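Local coordinates for protein cytochrome c2 iso-2 (Rhodospirillum centenum, PDB 1JDL) that carries electrons through a covalently bound heme c, serving as electron donor to the oxidized bacteriochlorophyll in photosynthesis, at residues P31-T34 with D38-A41; G57-H62 with A86-Q91; I69-L72 with F78-K81. One frame throughout, in Å; residues are numbered along the deposited sequence.

The three contacts lie in one small heme-bearing domain. Contacts 1 and 3 both touch the heme but not each other. They lie on opposite sides of the chain's centre, with their own centres about 15 Å apart. Contact 1 binds a propionate, and contact 3 brings an aromatic and an aliphatic side chain against the ring system. Contact 2 is at the surface, with its Ala59 side chain about 12 Å from the heme. Leu61 joins it to the others. Leu61 O and Ala41 N are 2.8 Å apart, a probable hydrogen bond to contact 1. Leu61 CD2 also packs 3.7 Å from Leu79 CD2 of contact 3, which is nested within the loop that contact 2 closes.

Contact 1: residues P31-T34 with D38-A41; sequences PALT and DRQA. With HEM (protoporphyrin IX containing Fe), chain B.
Arg39 NH2 donates to the backbone oxygen Ala32 O at 3.1 Å, with a nearly straight N-H...O angle of 162°. The oxygen lies in the guanidinium plane. The same nitrogen gives a second hydrogen bond, also 3.1 Å long, from Arg39 NH2 to the heme propionate oxygen O2A. This acceptor too sits at the edge of the guanidinium group. Arg39 thus bridges a backbone carbonyl and a carboxylate. Arg39 NH1 adds a weak bond of 3.5 Å to Ala32 O. The two acceptors probably hold the flat group against rotation, and the positive charge is likely to offset that of the propionate. The chain reaches them because it bends at chi3 (80°) after an extended start. This is the class I cytochrome c fold, in which loop residues wrap the heme, and an arginine at a propionate is familiar from its relatives. Pro31 and Leu33 flank the bonded carbonyl and pack on the porphyrin. Pro31 CD lies 3.7 Å from heme C3D, and Leu33 CD1 lies 4.0 Å from the meso carbon CHB. In the next shell, Pro31 O accepts a hydrogen bond from ND1 of the axial ligand His19. Asn27 OD1 accepts one from Ala32 N. Backbone bonding to Trp63 holds the Arg39 main chain, and Trp63 NE1 is itself hydrogen-bonded to the heme.

Contact 2: residues G57-H62 with A86-Q91; sequences GEAGLH and AGHAEQ
The His88 ring meets the Ala59 methyl group obliquely across this surface contact. At the base of the side chain, His88 CB lies 3.7 Å from Gln91 NE2. Gln91 belongs to the 3-10 segment that begins just after the histidine, and its side chain also touches Ala55 of helix 51-58. CG stands beside the backbone N (chi1 -58°), which turns the ring back toward Ala59 and Ala86. On one branch, His88 ND1 comes within 4.1 Å of Ala59 CB, a van der Waals approach. Ala86 CB sits in the ring plane, at the edge, 3.7 Å from His88 ND1. On the other branch, His88 CD2 passes 3.3 Å from Gln91 NE2. Two helix ends meet here. Helices 51-58 and 75-85 each finish in a Schellman motif, with Gly60 and Gly87 at positive phi. A side chain at either glycine would jam against the preceding carbonyl oxygen. At CE1 the ring is still near the methyl group, with His88 CE1 4.4 Å from Ala59 CB. The two alanines complete the contact, Ala59 CB lying 4.3 Å from Ala86 CB, and Ala59 packs further on Leu83 of helix 75-85.

Contact 3: residues I69-L72 with F78-K81; sequences IAYL and FLRK. With HEM (protoporphyrin IX containing Fe), chain B.
The side chains of Tyr71 and Phe78 cross at about a right angle, between helix 65-71 and helix 75-85. Tyr71 CB sits over one face of the Phe78 ring, 4.1 Å from its centroid and 22° off the normal. This is a CH-pi contact, displaced toward the ring's rim. Seen from the tyrosine, Phe78 CD2 lies at the ring edge, near its plane. Leu79 CD1 reaches the same ring at its edge too, 4.2 Å from Tyr71 CE1. Ala70 CB adds a methyl contact of 3.8 Å to Phe78 CE1. With CG anti to the backbone N (chi1 162°), the tyrosine extends from its helix to the heme. There Tyr71 OH comes 3.5 Å from heme C1A. Leu72 CD2 packs 3.8 Å from heme C2B. Both residues line the heme pocket, Tyr71 touching the axial ligand Met98. Replacing Tyr71 with an alanine would probably open a gap between Phe78, Leu79 and the porphyrin and leave Met98 without this neighbour. The side chains meet carbon to carbon, and Phe78 CD1 also rests 3.8 Å from Ala70 O. Dispersion and burial of apolar surface probably hold them. The apolar side chains on this side of the heme are consistent with a porphyrin face kept largely from water, with the Tyr71 hydroxyl as a polar group among them.

Contact 1: residues P31-T34 with D38-A41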
loop_
_atom_site.group_PDB
_atom_site.type_symbol
_atom_site.label_atom_id
_atom_site.label_comp_id
_atom_site.label_asym_id
_atom_site.label_seq_id
_atom_site.Cartn_x
_atom_site.Cartn_y
_atom_site.Cartn_z
ATOM N N PRO A 31 -3.040 5.711 -5.882
ATOM C CA PRO A 31 -3.216 4.768 -6.990
ATOM C C PRO A 31 -4.346 3.765 -6.802
ATOM O O PRO A 31 -4.721 3.430 -5.674
ATOM C CB PRO A 31 -1.851 4.090 -7.085
ATOM C CG PRO A 31 -1.376 4.095 -5.661
ATOM C CD PRO A 31 -1.760 5.479 -5.186
ATOM N N ALA A 32 -4.891 3.282 -7.915
ATOM C CA ALA A 32 -5.961 2.294 -7.857
ATOM C C ALA A 32 -5.392 1.081 -7.132
ATOM O O ALA A 32 -4.214 0.758 -7.288
ATOM C CB ALA A 32 -6.406 1.910 -9.273
ATOM N N LEU A 33 -6.216 0.408 -6.337
ATOM C CA LEU A 33 -5.727 -0.742 -5.593
ATOM C C LEU A 33 -6.203 -2.088 -6.114
ATOM O O LEU A 33 -5.991 -3.122 -5.478
ATOM C CB LEU A 33 -6.063 -0.585 -4.106
ATOM C CG LEU A 33 -5.342 0.597 -3.443
ATOM C CD1 LEU A 33 -5.795 0.717 -1.992
ATOM C CD2 LEU A 33 -3.834 0.390 -3.515
ATOM N N THR A 34 -6.847 -2.084 -7.275
ATOM C CA THR A 34 -7.281 -3.342 -7.862
ATOM C C THR A 34 -6.008 -4.069 -8.300
ATOM O O THR A 34 -5.156 -3.488 -8.975
ATOM C CB THR A 34 -8.177 -3.107 -9.086
ATOM O OG1 THR A 34 -9.307 -2.318 -8.701
ATOM C CG2 THR A 34 -8.672 -4.434 -9.645
ATOM N N ASP A 38 0.605 -8.613 -4.217
ATOM C CA ASP A 38 1.801 -9.158 -4.852
ATOM C C ASP A 38 2.334 -8.270 -5.980
ATOM O O ASP A 38 3.251 -8.655 -6.704
ATOM C CB ASP A 38 1.532 -10.566 -5.388
ATOM C CG ASP A 38 2.791 -11.249 -5.873
ATOM O OD1 ASP A 38 3.729 -11.416 -5.063
ATOM O OD2 ASP A 38 2.846 -11.616 -7.065
ATOM N N ARG A 39 1.754 -7.083 -6.123
ATOM C CA ARG A 39 2.178 -6.136 -7.154
ATOM C C ARG A 39 3.422 -5.395 -6.663
ATOM O O ARG A 39 3.517 -5.059 -5.481
ATOM C CB ARG A 39 1.053 -5.126 -7.432
ATOM C CG ARG A 39 1.312 -4.170 -8.600
ATOM C CD ARG A 39 0.076 -3.322 -8.923
ATOM N NE ARG A 39 -0.104 -2.184 -8.018
ATOM C CZ ARG A 39 -1.249 -1.519 -7.873
ATOM N NH1 ARG A 39 -2.319 -1.884 -8.567
ATOM N NH2 ARG A 39 -1.330 -0.485 -7.045
ATOM N N GLN A 40 4.380 -5.155 -7.556
ATOM C CA GLN A 40 5.588 -4.425 -7.167
ATOM C C GLN A 40 5.165 -3.014 -6.767
ATOM O O GLN A 40 4.347 -2.393 -7.447
ATOM C CB GLN A 40 6.575 -4.342 -8.331
ATOM C CG GLN A 40 7.858 -3.583 -7.993
ATOM C CD GLN A 40 8.778 -3.431 -9.189
ATOM O OE1 GLN A 40 9.079 -4.403 -9.875
ATOM N NE2 GLN A 40 9.232 -2.208 -9.440
ATOM N N ALA A 41 5.714 -2.507 -5.667
ATOM C CA ALA A 41 5.359 -1.167 -5.212
ATOM C C ALA A 41 5.745 -0.123 -6.256
ATOM O O ALA A 41 6.774 -0.250 -6.918
ATOM C CB ALA A 41 6.054 -0.855 -3.876
HETATM C CHA HEM B . -0.207 4.452 -1.612
HETATM C CHB HEM B . -3.051 1.409 0.818
HETATM C CHC HEM B . -5.521 5.167 2.588
HETATM C CHD HEM B . -3.038 8.119 -0.254
HETATM C C1A HEM B . -0.735 3.287 -1.053
HETATM C C2A HEM B . -0.165 1.971 -1.221
HETATM C C3A HEM B . -0.972 1.125 -0.527
HETATM C C4A HEM B . -2.031 1.922 0.047
HETATM C CMA HEM B . -0.782 -0.371 -0.328
HETATM C CAA HEM B . 1.010 1.621 -2.144
HETATM C CBA HEM B . 0.426 1.317 -3.523
HETATM C CGA HEM B . 1.475 1.069 -4.610
HETATM O O1A HEM B . 2.683 1.015 -4.304
HETATM O O2A HEM B . 1.079 0.918 -5.784
HETATM C C1B HEM B . -3.990 2.180 1.488
HETATM C C2B HEM B . -5.019 1.655 2.350
HETATM C C3B HEM B . -5.539 2.736 3.004
HETATM C C4B HEM B . -5.032 3.889 2.364
HETATM C CMB HEM B . -5.417 0.188 2.445
HETATM C CAB HEM B . -6.189 2.827 4.253
HETATM C CBB HEM B . -6.467 1.721 5.256
HETATM C C1C HEM B . -5.031 6.300 2.008
HETATM C C2C HEM B . -5.535 7.637 2.244
HETATM C C3C HEM B . -4.717 8.460 1.569
HETATM C C4C HEM B . -3.883 7.626 0.727
HETATM C CMC HEM B . -6.764 8.012 3.076
HETATM C CAC HEM B . -4.503 9.848 1.727
HETATM C CBC HEM B . -5.267 10.872 2.560
HETATM C C1D HEM B . -2.100 7.375 -0.934
HETATM C C2D HEM B . -1.116 7.942 -1.827
HETATM C C3D HEM B . -0.259 6.930 -2.158
HETATM C C4D HEM B . -0.757 5.735 -1.468
HETATM C CMD HEM B . -1.001 9.405 -2.263
HETATM C CAD HEM B . 1.024 7.059 -2.983
HETATM C CBD HEM B . 2.164 7.311 -1.990
HETATM C CGD HEM B . 3.497 7.604 -2.648
HETATM O O1D HEM B . 4.468 7.862 -1.903
HETATM O O2D HEM B . 3.588 7.579 -3.895
HETATM N NA HEM B . -1.868 3.256 -0.259
HETATM N NB HEM B . -4.003 3.560 1.484
HETATM N NC HEM B . -3.998 6.302 1.088
HETATM N ND HEM B . -1.891 6.023 -0.718
HETATM FE FE HEM B . -2.922 4.791 0.436
#

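Contact 2: residues G57-H62 with A86-Q91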
loop_
_atom_site.group_PDB
_atom_site.type_symbol
_atom_site.label_atom_id
_atom_site.label_comp_id
_atom_site.label_asym_id
_atom_site.label_seq_id
_atom_site.Cartn_x
_atom_site.Cartn_y
_atom_site.Cartn_z
ATOM N N GLY A 57 9.951 -0.242 -4.531
ATOM C CA GLY A 57 9.572 -1.270 -5.481
ATOM C C GLY A 57 10.778 -1.769 -6.255
ATOM O O GLY A 57 10.948 -2.976 -6.436
ATOM N N GLU A 58 11.619 -0.842 -6.708
ATOM C CA GLU A 58 12.822 -1.200 -7.460
ATOM C C GLU A 58 13.767 -2.029 -6.595
ATOM O O GLU A 58 14.535 -2.850 -7.107
ATOM C CB GLU A 58 13.549 0.061 -7.937
ATOM C CG GLU A 58 12.795 0.860 -8.985
ATOM C CD GLU A 58 12.811 0.204 -10.353
ATOM O OE1 GLU A 58 12.173 0.744 -11.278
ATOM O OE2 GLU A 58 13.465 -0.850 -10.508
ATOM N N ALA A 59 13.710 -1.807 -5.284
ATOM C CA ALA A 59 14.551 -2.534 -4.340
ATOM C C ALA A 59 13.954 -3.899 -3.996
ATOM O O ALA A 59 14.505 -4.634 -3.173
ATOM C CB ALA A 59 14.752 -1.713 -3.072
ATOM N N GLY A 60 12.820 -4.228 -4.613
ATOM C CA GLY A 60 12.207 -5.528 -4.386
ATOM C C GLY A 60 10.899 -5.601 -3.624
ATOM O O GLY A 60 10.367 -6.695 -3.409
ATOM N N LEU A 61 10.356 -4.460 -3.218
ATOM C CA LEU A 61 9.111 -4.486 -2.460
ATOM C C LEU A 61 7.875 -4.828 -3.291
ATOM O O LEU A 61 7.556 -4.150 -4.271
ATOM C CB LEU A 61 8.891 -3.146 -1.747
ATOM C CG LEU A 61 7.599 -3.042 -0.927
ATOM C CD1 LEU A 61 7.581 -4.100 0.178
ATOM C CD2 LEU A 61 7.488 -1.637 -0.342
ATOM N N HIS A 62 7.196 -5.898 -2.892
ATOM C CA HIS A 62 5.962 -6.339 -3.537
ATOM C C HIS A 62 4.930 -6.332 -2.422
ATOM O O HIS A 62 5.256 -6.643 -1.271
ATOM C CB HIS A 62 6.146 -7.739 -4.125
ATOM C CG HIS A 62 7.080 -7.765 -5.292
ATOM N ND1 HIS A 62 6.641 -7.820 -6.598
ATOM C CD2 HIS A 62 8.427 -7.660 -5.352
ATOM C CE1 HIS A 62 7.681 -7.742 -7.412
ATOM N NE2 HIS A 62 8.776 -7.644 -6.681
ATOM N N ALA A 86 17.625 -3.306 2.572
ATOM C CA ALA A 86 18.005 -3.763 1.238
ATOM C C ALA A 86 19.354 -3.241 0.760
ATOM O O ALA A 86 19.854 -3.677 -0.282
ATOM C CB ALA A 86 16.924 -3.377 0.233
ATOM N N GLY A 87 19.940 -2.311 1.508
ATOM C CA GLY A 87 21.222 -1.756 1.109
ATOM C C GLY A 87 21.085 -0.459 0.330
ATOM O O GLY A 87 22.016 -0.040 -0.364
ATOM N N HIS A 88 19.919 0.176 0.441
ATOM C CA HIS A 88 19.651 1.438 -0.248
ATOM C C HIS A 88 19.194 2.493 0.751
ATOM O O HIS A 88 18.214 3.206 0.516
ATOM C CB HIS A 88 18.564 1.253 -1.314
ATOM C CG HIS A 88 18.893 0.216 -2.344
ATOM N ND1 HIS A 88 18.717 -1.133 -2.126
ATOM C CD2 HIS A 88 19.403 0.332 -3.593
ATOM C CE1 HIS A 88 19.104 -1.805 -3.196
ATOM N NE2 HIS A 88 19.525 -0.939 -4.101
ATOM N N ALA A 89 19.913 2.595 1.862
ATOM C CA ALA A 89 19.579 3.550 2.910
ATOM C C ALA A 89 19.559 4.990 2.413
ATOM O O ALA A 89 18.746 5.799 2.857
ATOM C CB ALA A 89 20.564 3.415 4.066
ATOM N N GLU A 90 20.453 5.306 1.486
ATOM C CA GLU A 90 20.541 6.656 0.946
ATOM C C GLU A 90 19.246 7.113 0.277
ATOM O O GLU A 90 18.984 8.310 0.180
ATOM C CB GLU A 90 21.698 6.735 -0.051
ATOM C CG GLU A 90 21.531 5.835 -1.262
ATOM C CD GLU A 90 22.805 5.715 -2.075
ATOM O OE1 GLU A 90 23.376 6.762 -2.448
ATOM O OE2 GLU A 90 23.233 4.570 -2.343
ATOM N N GLN A 91 18.433 6.164 -0.177
ATOM C CA GLN A 91 17.180 6.504 -0.841
ATOM C C GLN A 91 15.989 6.570 0.108
ATOM O O GLN A 91 14.858 6.778 -0.327
ATOM C CB GLN A 91 16.886 5.494 -1.954
ATOM C CG GLN A 91 18.028 5.323 -2.942
ATOM C CD GLN A 91 17.634 4.502 -4.153
ATOM O OE1 GLN A 91 16.784 4.913 -4.944
ATOM N NE2 GLN A 91 18.252 3.338 -4.305
#

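Contact 3: residues I69-L72 with F78-K81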
loop_
_atom_site.group_PDB
_atom_site.type_symbol
_atom_site.label_atom_id
_atom_site.label_comp_id
_atom_site.label_asym_id
_atom_site.label_seq_id
_atom_site.Cartn_x
_atom_site.Cartn_y
_atom_site.Cartn_z
ATOM N N ILE A 69 0.056 -5.316 5.735
ATOM C CA ILE A 69 -0.289 -5.273 7.151
ATOM C C ILE A 69 0.767 -4.531 7.969
ATOM O O ILE A 69 0.434 -3.745 8.853
ATOM C CB ILE A 69 -0.451 -6.706 7.725
ATOM C CG1 ILE A 69 -1.694 -7.367 7.127
ATOM C CG2 ILE A 69 -0.544 -6.661 9.248
ATOM C CD1 ILE A 69 -2.993 -6.713 7.537
ATOM N N ALA A 70 2.039 -4.777 7.668
ATOM C CA ALA A 70 3.137 -4.140 8.393
ATOM C C ALA A 70 3.334 -2.684 7.991
ATOM O O ALA A 70 3.884 -1.886 8.751
ATOM C CB ALA A 70 4.426 -4.911 8.163
ATOM N N TYR A 71 2.881 -2.354 6.790
ATOM C CA TYR A 71 3.002 -1.012 6.220
ATOM C C TYR A 71 1.979 -0.001 6.742
ATOM O O TYR A 71 2.329 1.126 7.084
ATOM C CB TYR A 71 2.871 -1.137 4.699
ATOM C CG TYR A 71 2.552 0.127 3.920
ATOM C CD1 TYR A 71 3.545 1.055 3.610
ATOM C CD2 TYR A 71 1.266 0.344 3.424
ATOM C CE1 TYR A 71 3.267 2.168 2.807
ATOM C CE2 TYR A 71 0.974 1.451 2.632
ATOM C CZ TYR A 71 1.975 2.352 2.323
ATOM O OH TYR A 71 1.688 3.417 1.503
ATOM N N LEU A 72 0.721 -0.416 6.803
ATOM C CA LEU A 72 -0.371 0.469 7.207
ATOM C C LEU A 72 -0.281 1.276 8.506
ATOM O O LEU A 72 -0.780 2.399 8.561
ATOM C CB LEU A 72 -1.694 -0.303 7.173
ATOM C CG LEU A 72 -2.183 -0.657 5.762
ATOM C CD1 LEU A 72 -3.433 -1.509 5.850
ATOM C CD2 LEU A 72 -2.451 0.616 4.964
ATOM N N PHE A 78 7.821 2.000 7.499
ATOM C CA PHE A 78 7.972 0.735 6.791
ATOM C C PHE A 78 8.873 0.858 5.565
ATOM O O PHE A 78 9.787 0.059 5.372
ATOM C CB PHE A 78 6.607 0.201 6.354
ATOM C CG PHE A 78 6.681 -1.105 5.614
ATOM C CD1 PHE A 78 6.770 -2.311 6.305
ATOM C CD2 PHE A 78 6.706 -1.127 4.222
ATOM C CE1 PHE A 78 6.882 -3.523 5.618
ATOM C CE2 PHE A 78 6.818 -2.331 3.523
ATOM C CZ PHE A 78 6.906 -3.531 4.223
ATOM N N LEU A 79 8.600 1.855 4.731
ATOM C CA LEU A 79 9.374 2.069 3.517
ATOM C C LEU A 79 10.838 2.402 3.776
ATOM O O LEU A 79 11.724 1.909 3.077
ATOM C CB LEU A 79 8.733 3.176 2.686
ATOM C CG LEU A 79 7.364 2.845 2.092
ATOM C CD1 LEU A 79 6.764 4.092 1.458
ATOM C CD2 LEU A 79 7.512 1.735 1.064
ATOM N N ARG A 80 11.096 3.240 4.773
ATOM C CA ARG A 80 12.467 3.609 5.100
ATOM C C ARG A 80 13.261 2.405 5.584
ATOM O O ARG A 80 14.418 2.219 5.198
ATOM C CB ARG A 80 12.473 4.713 6.159
ATOM C CG ARG A 80 12.090 6.070 5.592
ATOM C CD ARG A 80 11.937 7.132 6.670
ATOM N NE ARG A 80 11.635 8.437 6.082
ATOM C CZ ARG A 80 11.067 9.447 6.735
ATOM N NH1 ARG A 80 10.726 9.310 8.010
ATOM N NH2 ARG A 80 10.837 10.595 6.111
ATOM N N LYS A 81 12.640 1.577 6.418
ATOM C CA LYS A 81 13.316 0.392 6.930
ATOM C C LYS A 81 13.561 -0.618 5.821
ATOM O O LYS A 81 14.613 -1.256 5.777
ATOM C CB LYS A 81 12.496 -0.261 8.043
ATOM C CG LYS A 81 13.080 -1.579 8.528
ATOM C CD LYS A 81 12.232 -2.211 9.617
ATOM C CE LYS A 81 12.741 -3.607 9.950
ATOM N NZ LYS A 81 14.198 -3.595 10.271
HETATM C CHA HEM B . -0.207 4.452 -1.612
HETATM C CHB HEM B . -3.051 1.409 0.818
HETATM C CHC HEM B . -5.521 5.167 2.588
HETATM C CHD HEM B . -3.038 8.119 -0.254
HETATM C C1A HEM B . -0.735 3.287 -1.053
HETATM C C2A HEM B . -0.165 1.971 -1.221
HETATM C C3A HEM B . -0.972 1.125 -0.527
HETATM C C4A HEM B . -2.031 1.922 0.047
HETATM C CMA HEM B . -0.782 -0.371 -0.328
HETATM C CAA HEM B . 1.010 1.621 -2.144
HETATM C CBA HEM B . 0.426 1.317 -3.523
HETATM C CGA HEM B . 1.475 1.069 -4.610
HETATM O O1A HEM B . 2.683 1.015 -4.304
HETATM O O2A HEM B . 1.079 0.918 -5.784
HETATM C C1B HEM B . -3.990 2.180 1.488
HETATM C C2B HEM B . -5.019 1.655 2.350
HETATM C C3B HEM B . -5.539 2.736 3.004
HETATM C C4B HEM B . -5.032 3.889 2.364
HETATM C CMB HEM B . -5.417 0.188 2.445
HETATM C CAB HEM B . -6.189 2.827 4.253
HETATM C CBB HEM B . -6.467 1.721 5.256
HETATM C C1C HEM B . -5.031 6.300 2.008
HETATM C C2C HEM B . -5.535 7.637 2.244
HETATM C C3C HEM B . -4.717 8.460 1.569
HETATM C C4C HEM B . -3.883 7.626 0.727
HETATM C CMC HEM B . -6.764 8.012 3.076
HETATM C CAC HEM B . -4.503 9.848 1.727
HETATM C CBC HEM B . -5.267 10.872 2.560
HETATM C C1D HEM B . -2.100 7.375 -0.934
HETATM C C2D HEM B . -1.116 7.942 -1.827
HETATM C C3D HEM B . -0.259 6.930 -2.158
HETATM C C4D HEM B . -0.757 5.735 -1.468
HETATM C CMD HEM B . -1.001 9.405 -2.263
HETATM C CAD HEM B . 1.024 7.059 -2.983
HETATM C CBD HEM B . 2.164 7.311 -1.990
HETATM C CGD HEM B . 3.497 7.604 -2.648
HETATM O O1D HEM B . 4.468 7.862 -1.903
HETATM O O2D HEM B . 3.588 7.579 -3.895
HETATM N NA HEM B . -1.868 3.256 -0.259
HETATM N NB HEM B . -4.003 3.560 1.484
HETATM N NC HEM B . -3.998 6.302 1.088
HETATM N ND HEM B . -1.891 6.023 -0.718
HETATM FE FE HEM B . -2.922 4.791 0.436
#